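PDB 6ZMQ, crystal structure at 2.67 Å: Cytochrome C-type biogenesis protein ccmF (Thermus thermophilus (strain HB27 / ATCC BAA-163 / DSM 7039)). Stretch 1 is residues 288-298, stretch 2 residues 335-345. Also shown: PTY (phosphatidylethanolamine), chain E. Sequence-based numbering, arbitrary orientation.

Stretch 1 288-298: KTWNFAFVTLA
Stretch 2, residues 335-345: FATGLGLGLLS

The most unusual feature of this contact is a threonine used as a knob against a glycine: the side chain of Thr 296 sits among Ala 336, Thr 337, Gly 340 and Leu 341, in a place that a beta carbon on Gly 340 would contest. An ideal CB built on Gly 340 would point toward the first stretch and lie 2.4 Å from Thr 296 CG2, a clash. The CA atoms of Thr 296 and Gly 340 lie 5.6 Å apart, the closest of the three register pairs.

Both stretches are helical, with phi between -60° and -80° and psi between -18° and -54°. Each carries a ladder of i to i-4 backbone hydrogen bonds, for example Ala 293 N to Thr 289 O at 3.0 Å and Leu 344 N to Gly 340 O at 3.0 Å. The N-to-C directions differ by 174°, so the helices run antiparallel, and their axes approach to 9.1 Å. The register follows: Phe 292 CA is 6.8 Å from Leu 344 CA, and Ala 293 CA is 6.6 Å from Leu 341 CA, so numbers rise in one helix as they fall in the other.

No hydrogen bond crosses between the stretches. Thr 296, with chi1 at -56° (m), instead turns its hydroxyl back to its own helix, where OG1 donates to Phe 292 O at 2.9 Å. This gives the hydroxyl a partner within its own helix, while the side chain packs as a knob against the other. Thr 296 CG2 lies 3.7 Å from Ala 336 O and 4.0 Å from Thr 337 CA, while Thr 296 OG1 is 3.7 Å from Gly 340 CA and Thr 296 CB is 3.9 Å from Leu 341 CD2.

Beside this knob, Leu 341 (chi1 m, chi2 t) has a CA-to-CB bond directed sideways, but its end comes nearer the first helix. Leu 341 CD2 lies 4.0 Å from Ala 293 CA, against a residue with only a methyl side chain, and Leu 341 CD1 is 4.2 Å from Leu 297 CD2. Leu 297, also m and t, reaches Thr 337 as well, with CD2 4.3 Å from Thr 337 CG2. These are dispersion contacts between aliphatic groups.

Leu 344 points toward the first stretch and has 84 Å² covered by it, the largest area covered on any residue of the two stretches. Its chi1 is 178° (t), but chi2 is 123°, between wells. Leu 344 CD1 lies 3.7 Å from Ala 293 N and 3.1 Å from Thr 289 O. The 2.9 Å separation from Phe 292 CB to Leu 344 CD1 is too close for carbon atoms, so it supports no argument about strength. Phe 292 (chi1 -74°, m) starts toward the second helix, but its ring end leads away.

Together the stretches bury 378 Å². Away from this interface, Phe 335 (chi1 t) and Leu 339 (t, p) meet the lipid: Phe 335 CZ is 3.6 Å from PTY C23, C20 lies over one face of that ring, and Leu 339 CD1 is 3.7 Å from PTY C28.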

ATOM      1  N   LYS A 288      14.419  17.913 -10.915  1.00 47.96           N
ATOM      2  CA  LYS A 288      14.042  18.348  -9.577  1.00 37.88           C
ATOM      3  C   LYS A 288      12.652  18.955  -9.568  1.00 42.75           C
ATOM      4  O   LYS A 288      11.944  18.841  -8.555  1.00 62.71           O
ATOM      5  CB  LYS A 288      15.076  19.329  -9.006  1.00 38.76           C
ATOM      6  CG  LYS A 288      15.449  20.497  -9.893  1.00 48.65           C
ATOM      7  CD  LYS A 288      16.883  20.928  -9.614  1.00 51.89           C
ATOM      8  CE  LYS A 288      17.847  19.893 -10.176  1.00 52.15           C
ATOM      9  NZ  LYS A 288      19.201  19.885  -9.549  1.00 50.90           N
ATOM     10  N   THR A 289      12.226  19.496 -10.719  1.00 34.61           N
ATOM     11  CA  THR A 289      10.860  19.965 -10.946  1.00 41.35           C
ATOM     12  C   THR A 289       9.853  18.825 -10.815  1.00 49.08           C
ATOM     13  O   THR A 289       8.877  18.916 -10.049  1.00 65.99           O
ATOM     14  CB  THR A 289      10.763  20.571 -12.353  1.00 39.63           C
ATOM     15  OG1 THR A 289      11.745  21.603 -12.506  1.00 51.43           O
ATOM     16  CG2 THR A 289       9.384  21.148 -12.612  1.00 31.07           C
ATOM     17  N   TRP A 290      10.120  17.718 -11.512  1.00 33.18           N
ATOM     18  CA  TRP A 290       9.229  16.567 -11.458  1.00 29.98           C
ATOM     19  C   TRP A 290       9.320  15.854 -10.126  1.00 44.28           C
ATOM     20  O   TRP A 290       8.357  15.211  -9.711  1.00 65.57           O
ATOM     21  CB  TRP A 290       9.547  15.602 -12.596  1.00 26.49           C
ATOM     22  CG  TRP A 290       9.127  16.134 -13.922  1.00 33.39           C
ATOM     23  CD1 TRP A 290       9.944  16.397 -14.980  1.00 31.36           C
ATOM     24  CD2 TRP A 290       7.793  16.460 -14.352  1.00 56.01           C
ATOM     25  NE1 TRP A 290       9.212  16.884 -16.033  1.00 35.08           N
ATOM     26  CE2 TRP A 290       7.890  16.930 -15.674  1.00 53.17           C
ATOM     27  CE3 TRP A 290       6.527  16.400 -13.749  1.00 73.43           C
ATOM     28  CZ2 TRP A 290       6.777  17.344 -16.398  1.00 65.11           C
ATOM     29  CZ3 TRP A 290       5.429  16.811 -14.468  1.00 75.04           C
ATOM     30  CH2 TRP A 290       5.557  17.271 -15.779  1.00 72.13           C
ATOM     31  N   ASN A 291      10.454  15.986  -9.435  1.00 40.71           N
ATOM     32  CA  ASN A 291      10.588  15.367  -8.128  1.00 28.72           C
ATOM     33  C   ASN A 291       9.755  16.077  -7.087  1.00 35.67           C
ATOM     34  O   ASN A 291       9.079  15.407  -6.299  1.00 59.29           O
ATOM     35  CB  ASN A 291      12.036  15.359  -7.683  1.00 32.41           C
ATOM     36  CG  ASN A 291      12.673  14.058  -7.938  1.00 40.09           C
ATOM     37  OD1 ASN A 291      12.128  13.039  -7.552  1.00 36.22           O
ATOM     38  ND2 ASN A 291      13.832  14.063  -8.593  1.00 46.38           N
ATOM     39  N   PHE A 292       9.777  17.420  -7.104  1.00 31.00           N
ATOM     40  CA  PHE A 292       8.919  18.229  -6.240  1.00 32.53           C
ATOM     41  C   PHE A 292       7.445  17.944  -6.523  1.00 34.69           C
ATOM     42  O   PHE A 292       6.656  17.712  -5.585  1.00 37.55           O
ATOM     43  CB  PHE A 292       9.216  19.718  -6.459  1.00 35.80           C
ATOM     44  CG  PHE A 292      10.510  20.200  -5.849  1.00 35.68           C
ATOM     45  CD1 PHE A 292      10.906  19.780  -4.585  1.00 43.12           C
ATOM     46  CD2 PHE A 292      11.304  21.124  -6.522  1.00 29.32           C
ATOM     47  CE1 PHE A 292      12.089  20.241  -4.013  1.00 41.20           C
ATOM     48  CE2 PHE A 292      12.506  21.559  -5.976  1.00 36.40           C
ATOM     49  CZ  PHE A 292      12.893  21.121  -4.710  1.00 42.76           C
ATOM     50  N   ALA A 293       7.084  17.891  -7.822  1.00 25.94           N
ATOM     51  CA  ALA A 293       5.719  17.562  -8.239  1.00 22.77           C
ATOM     52  C   ALA A 293       5.298  16.171  -7.766  1.00 28.98           C
ATOM     53  O   ALA A 293       4.213  16.001  -7.194  1.00 39.25           O
ATOM     54  CB  ALA A 293       5.602  17.662  -9.761  1.00 22.58           C
ATOM     55  N   PHE A 294       6.176  15.177  -7.939  1.00 30.71           N
ATOM     56  CA  PHE A 294       5.812  13.802  -7.631  1.00 26.25           C
ATOM     57  C   PHE A 294       5.741  13.553  -6.132  1.00 29.48           C
ATOM     58  O   PHE A 294       4.884  12.787  -5.687  1.00 37.34           O
ATOM     59  CB  PHE A 294       6.778  12.824  -8.294  1.00 26.57           C
ATOM     60  CG  PHE A 294       6.513  12.608  -9.758  1.00 30.71           C
ATOM     61  CD1 PHE A 294       5.224  12.709 -10.257  1.00 34.22           C
ATOM     62  CD2 PHE A 294       7.543  12.278 -10.631  1.00 39.87           C
ATOM     63  CE1 PHE A 294       4.966  12.516 -11.607  1.00 44.53           C
ATOM     64  CE2 PHE A 294       7.295  12.078 -11.985  1.00 48.08           C
ATOM     65  CZ  PHE A 294       6.003  12.200 -12.471  1.00 48.35           C
ATOM     66  N   VAL A 295       6.611  14.181  -5.332  1.00 24.61           N
ATOM     67  CA  VAL A 295       6.533  13.943  -3.890  1.00 35.21           C
ATOM     68  C   VAL A 295       5.320  14.657  -3.291  1.00 50.20           C
ATOM     69  O   VAL A 295       4.670  14.119  -2.384  1.00 63.12           O
ATOM     70  CB  VAL A 295       7.850  14.312  -3.170  1.00 35.74           C
ATOM     71  CG1 VAL A 295       8.155  15.775  -3.232  1.00 30.26           C
ATOM     72  CG2 VAL A 295       7.860  13.791  -1.714  1.00 38.08           C
ATOM     73  N   THR A 296       4.924  15.819  -3.855  1.00 49.19           N
ATOM     74  CA  THR A 296       3.707  16.475  -3.370  1.00 45.35           C
ATOM     75  C   THR A 296       2.458  15.671  -3.731  1.00 37.51           C
ATOM     76  O   THR A 296       1.616  15.394  -2.860  1.00 44.97           O
ATOM     77  CB  THR A 296       3.613  17.901  -3.925  1.00 45.99           C
ATOM     78  OG1 THR A 296       4.794  18.641  -3.585  1.00 47.89           O
ATOM     79  CG2 THR A 296       2.385  18.610  -3.380  1.00 45.89           C
ATOM     80  N   LEU A 297       2.381  15.213  -4.986  1.00 30.52           N
ATOM     81  CA  LEU A 297       1.222  14.469  -5.467  1.00 24.03           C
ATOM     82  C   LEU A 297       1.127  13.099  -4.807  1.00 34.85           C
ATOM     83  O   LEU A 297       0.044  12.684  -4.388  1.00 50.88           O
ATOM     84  CB  LEU A 297       1.293  14.335  -6.987  1.00 21.71           C
ATOM     85  CG  LEU A 297       0.944  15.608  -7.760  1.00 21.78           C
ATOM     86  CD1 LEU A 297       1.298  15.465  -9.242  1.00 22.71           C
ATOM     87  CD2 LEU A 297      -0.501  16.014  -7.585  1.00 21.38           C
ATOM     88  N   ALA A 298       2.261  12.390  -4.702  1.00 33.57           N
ATOM     89  CA  ALA A 298       2.330  11.093  -4.032  1.00 22.22           C
ATOM     90  C   ALA A 298       1.981  11.181  -2.554  1.00 27.45           C
ATOM     91  O   ALA A 298       1.278  10.310  -2.031  1.00 40.25           O
ATOM     92  CB  ALA A 298       3.729  10.496  -4.202  1.00 27.22           C
ATOM     93  N   PHE A 335      -4.981  21.638   1.140  1.00 38.09           N
ATOM     94  CA  PHE A 335      -3.868  22.399   1.705  1.00 44.00           C
ATOM     95  C   PHE A 335      -2.516  21.825   1.285  1.00 45.73           C
ATOM     96  O   PHE A 335      -1.620  22.580   0.884  1.00 38.65           O
ATOM     97  CB  PHE A 335      -4.014  22.433   3.233  1.00 54.90           C
ATOM     98  CG  PHE A 335      -2.876  23.101   3.956  1.00 60.62           C
ATOM     99  CD1 PHE A 335      -2.836  24.483   4.070  1.00 59.64           C
ATOM    100  CD2 PHE A 335      -1.851  22.349   4.529  1.00 65.60           C
ATOM    101  CE1 PHE A 335      -1.794  25.107   4.729  1.00 64.04           C
ATOM    102  CE2 PHE A 335      -0.807  22.964   5.179  1.00 65.22           C
ATOM    103  CZ  PHE A 335      -0.779  24.346   5.283  1.00 67.86           C
ATOM    104  N   ALA A 336      -2.369  20.494   1.343  1.00 47.97           N
ATOM    105  CA  ALA A 336      -1.095  19.834   1.040  1.00 49.88           C
ATOM    106  C   ALA A 336      -0.700  19.986  -0.430  1.00 53.39           C
ATOM    107  O   ALA A 336       0.428  20.419  -0.743  1.00 62.80           O
ATOM    108  CB  ALA A 336      -1.171  18.357   1.430  1.00 49.84           C
ATOM    109  N   THR A 337      -1.610  19.601  -1.347  1.00 45.15           N
ATOM    110  CA  THR A 337      -1.368  19.776  -2.785  1.00 46.16           C
ATOM    111  C   THR A 337      -1.166  21.238  -3.175  1.00 62.52           C
ATOM    112  O   THR A 337      -0.261  21.542  -3.971  1.00 75.45           O
ATOM    113  CB  THR A 337      -2.502  19.168  -3.629  1.00 41.97           C
ATOM    114  OG1 THR A 337      -3.769  19.353  -2.984  1.00 54.17           O
ATOM    115  CG2 THR A 337      -2.251  17.717  -3.991  1.00 38.00           C
ATOM    116  N   GLY A 338      -1.964  22.151  -2.597  1.00 57.91           N
ATOM    117  CA  GLY A 338      -1.841  23.558  -2.930  1.00 47.06           C
ATOM    118  C   GLY A 338      -0.535  24.157  -2.455  1.00 45.93           C
ATOM    119  O   GLY A 338       0.090  24.937  -3.169  1.00 57.80           O
ATOM    120  N   LEU A 339      -0.075  23.744  -1.269  1.00 39.28           N
ATOM    121  CA  LEU A 339       1.170  24.268  -0.713  1.00 32.78           C
ATOM    122  C   LEU A 339       2.389  23.804  -1.506  1.00 44.07           C
ATOM    123  O   LEU A 339       3.218  24.641  -1.913  1.00 65.93           O
ATOM    124  CB  LEU A 339       1.279  23.852   0.754  1.00 37.87           C
ATOM    125  CG  LEU A 339       2.642  23.851   1.440  1.00 49.43           C
ATOM    126  CD1 LEU A 339       3.124  25.280   1.623  1.00 56.92           C
ATOM    127  CD2 LEU A 339       2.592  23.110   2.773  1.00 59.21           C
ATOM    128  N   GLY A 340       2.489  22.491  -1.766  1.00 43.17           N
ATOM    129  CA  GLY A 340       3.637  21.977  -2.507  1.00 45.25           C
ATOM    130  C   GLY A 340       3.694  22.460  -3.948  1.00 47.96           C
ATOM    131  O   GLY A 340       4.743  22.905  -4.432  1.00 51.93           O
ATOM    132  N   LEU A 341       2.552  22.440  -4.643  1.00 45.91           N
ATOM    133  CA  LEU A 341       2.581  22.884  -6.031  1.00 44.06           C
ATOM    134  C   LEU A 341       2.561  24.402  -6.161  1.00 50.61           C
ATOM    135  O   LEU A 341       3.001  24.917  -7.188  1.00 54.22           O
ATOM    136  CB  LEU A 341       1.439  22.216  -6.803  1.00 36.95           C
ATOM    137  CG  LEU A 341       1.489  20.676  -6.764  1.00 35.80           C
ATOM    138  CD1 LEU A 341       0.520  20.068  -7.750  1.00 36.83           C
ATOM    139  CD2 LEU A 341       2.899  20.132  -7.054  1.00 39.73           C
ATOM    140  N   GLY A 342       2.159  25.134  -5.117  1.00 51.00           N
ATOM    141  CA  GLY A 342       2.343  26.576  -5.128  1.00 55.91           C
ATOM    142  C   GLY A 342       3.798  26.976  -4.986  1.00 59.99           C
ATOM    143  O   GLY A 342       4.287  27.859  -5.707  1.00 52.73           O
ATOM    144  N   LEU A 343       4.521  26.326  -4.061  1.00 65.40           N
ATOM    145  CA  LEU A 343       5.945  26.633  -3.956  1.00 54.37           C
ATOM    146  C   LEU A 343       6.759  26.074  -5.123  1.00 58.28           C
ATOM    147  O   LEU A 343       7.842  26.602  -5.401  1.00 58.19           O
ATOM    148  CB  LEU A 343       6.528  26.147  -2.629  1.00 41.05           C
ATOM    149  CG  LEU A 343       5.976  26.677  -1.303  1.00 31.25           C
ATOM    150  CD1 LEU A 343       6.827  26.157  -0.161  1.00 28.40           C
ATOM    151  CD2 LEU A 343       5.947  28.203  -1.286  1.00 37.80           C
ATOM    152  N   LEU A 344       6.264  25.048  -5.831  1.00 48.87           N
ATOM    153  CA  LEU A 344       6.915  24.683  -7.094  1.00 55.48           C
ATOM    154  C   LEU A 344       6.556  25.654  -8.216  1.00 52.56           C
ATOM    155  O   LEU A 344       7.372  25.901  -9.112  1.00 55.42           O
ATOM    156  CB  LEU A 344       6.608  23.223  -7.461  1.00 61.29           C
ATOM    157  CG  LEU A 344       7.146  22.625  -8.769  1.00 60.05           C
ATOM    158  CD1 LEU A 344       7.983  21.405  -8.526  1.00 66.13           C
ATOM    159  CD2 LEU A 344       5.971  22.251  -9.633  1.00 56.94           C
ATOM    160  N   SER A 345       5.350  26.224  -8.177  1.00 52.84           N
ATOM    161  CA  SER A 345       4.962  27.242  -9.145  1.00 60.87           C
ATOM    162  C   SER A 345       5.811  28.502  -9.017  1.00 67.64           C
ATOM    163  O   SER A 345       6.111  29.156 -10.023  1.00 65.82           O
ATOM    164  CB  SER A 345       3.485  27.582  -8.973  1.00 65.95           C
ATOM    165  OG  SER A 345       3.260  28.946  -9.273  1.00 70.90           O
TER
HETATM  166  C1  PTY E 704     -17.676  21.479  10.630  1.00112.70           C
HETATM  167  C2  PTY E 704     -24.601  20.832   8.938  1.00 95.83           C
HETATM  168  C3  PTY E 704     -23.374  20.264   8.224  1.00 97.08           C
HETATM  169  O4  PTY E 704     -17.278  20.535  11.581  1.00108.88           O
HETATM  170  C5  PTY E 704     -18.423  20.053   8.677  1.00104.98           C
HETATM  171  C6  PTY E 704     -17.362  21.044   9.194  1.00106.78           C
HETATM  172  O7  PTY E 704     -16.048  20.524   9.077  1.00103.46           O
HETATM  173  C8  PTY E 704     -15.060  21.427   8.609  1.00 92.46           C
HETATM  174  O10 PTY E 704     -15.345  22.562   8.430  1.00100.69           O
HETATM  175  C11 PTY E 704     -13.616  20.974   8.315  1.00 77.64           C
HETATM  176  C12 PTY E 704     -12.669  22.153   7.999  1.00 63.40           C
HETATM  177  C13 PTY E 704     -11.440  21.738   7.161  1.00 48.74           C
HETATM  178  C14 PTY E 704     -10.118  22.360   7.642  1.00 42.70           C
HETATM  179  C15 PTY E 704      -8.917  21.435   7.383  1.00 41.10           C
HETATM  180  C16 PTY E 704      -7.601  22.197   7.142  1.00 39.15           C
HETATM  181  C17 PTY E 704      -6.539  21.792   8.178  1.00 35.49           C
HETATM  182  C18 PTY E 704      -5.100  21.912   7.655  1.00 35.78           C
HETATM  183  C19 PTY E 704      -4.097  21.709   8.798  1.00 43.34           C
HETATM  184  C20 PTY E 704      -2.692  22.166   8.380  1.00 50.54           C
HETATM  185  C21 PTY E 704      -1.841  22.516   9.607  1.00 54.65           C
HETATM  186  C22 PTY E 704      -0.992  23.768   9.348  1.00 65.92           C
HETATM  187  C23 PTY E 704       0.292  23.411   8.591  1.00 76.57           C
HETATM  188  C24 PTY E 704       1.201  24.640   8.465  1.00 68.70           C
HETATM  189  C25 PTY E 704       2.581  24.274   7.911  1.00 55.34           C
HETATM  190  C26 PTY E 704       2.825  24.998   6.585  1.00 42.70           C
HETATM  191  C27 PTY E 704       4.288  25.422   6.461  1.00 36.68           C
HETATM  192  C28 PTY E 704       4.594  25.666   4.987  1.00 31.52           C
HETATM  193  C29 PTY E 704       5.778  26.613   4.824  1.00 29.06           C
HETATM  194  C30 PTY E 704     -17.014  21.116  12.829  1.00 97.46           C
HETATM  195  C31 PTY E 704     -15.663  21.789  13.076  1.00 84.74           C
HETATM  196  O30 PTY E 704     -17.837  21.104  13.684  1.00 95.70           O
HETATM  197  C32 PTY E 704     -14.539  20.827  12.685  1.00 71.14           C
HETATM  198  C33 PTY E 704     -13.181  21.532  12.664  1.00 59.33           C
HETATM  199  C34 PTY E 704     -12.069  20.490  12.509  1.00 53.13           C
HETATM  200  C35 PTY E 704     -10.708  21.184  12.410  1.00 52.38           C
HETATM  201  C36 PTY E 704      -9.592  20.272  12.924  1.00 58.17           C
HETATM  202  C37 PTY E 704      -8.448  21.125  13.473  1.00 73.52           C
HETATM  203  C38 PTY E 704      -7.170  20.847  12.680  1.00 68.82           C
HETATM  204  C39 PTY E 704      -6.060  21.828  13.064  1.00 74.54           C
HETATM  205  C40 PTY E 704      -5.880  22.858  11.948  1.00 83.29           C
HETATM  206  C41 PTY E 704      -4.581  23.646  12.127  1.00 79.67           C
HETATM  207  C42 PTY E 704      -4.851  24.915  12.934  1.00 63.56           C
HETATM  208  C43 PTY E 704      -3.761  25.943  12.643  1.00 51.60           C
HETATM  209  C44 PTY E 704      -2.806  25.988  13.831  1.00 44.85           C
HETATM  210  P1  PTY E 704     -20.940  20.929   8.928  0.38109.61           P
HETATM  211  O11 PTY E 704     -22.334  20.072   9.143  1.00102.80           O
HETATM  212  O12 PTY E 704     -20.819  21.324   7.476  1.00113.21           O
HETATM  213  O13 PTY E 704     -21.042  22.187   9.755  1.00116.29           O
HETATM  214  O14 PTY E 704     -19.614  20.071   9.429  1.00106.10           O
HETATM  215  N1  PTY E 704     -24.968  22.098   8.328  1.00 96.14           N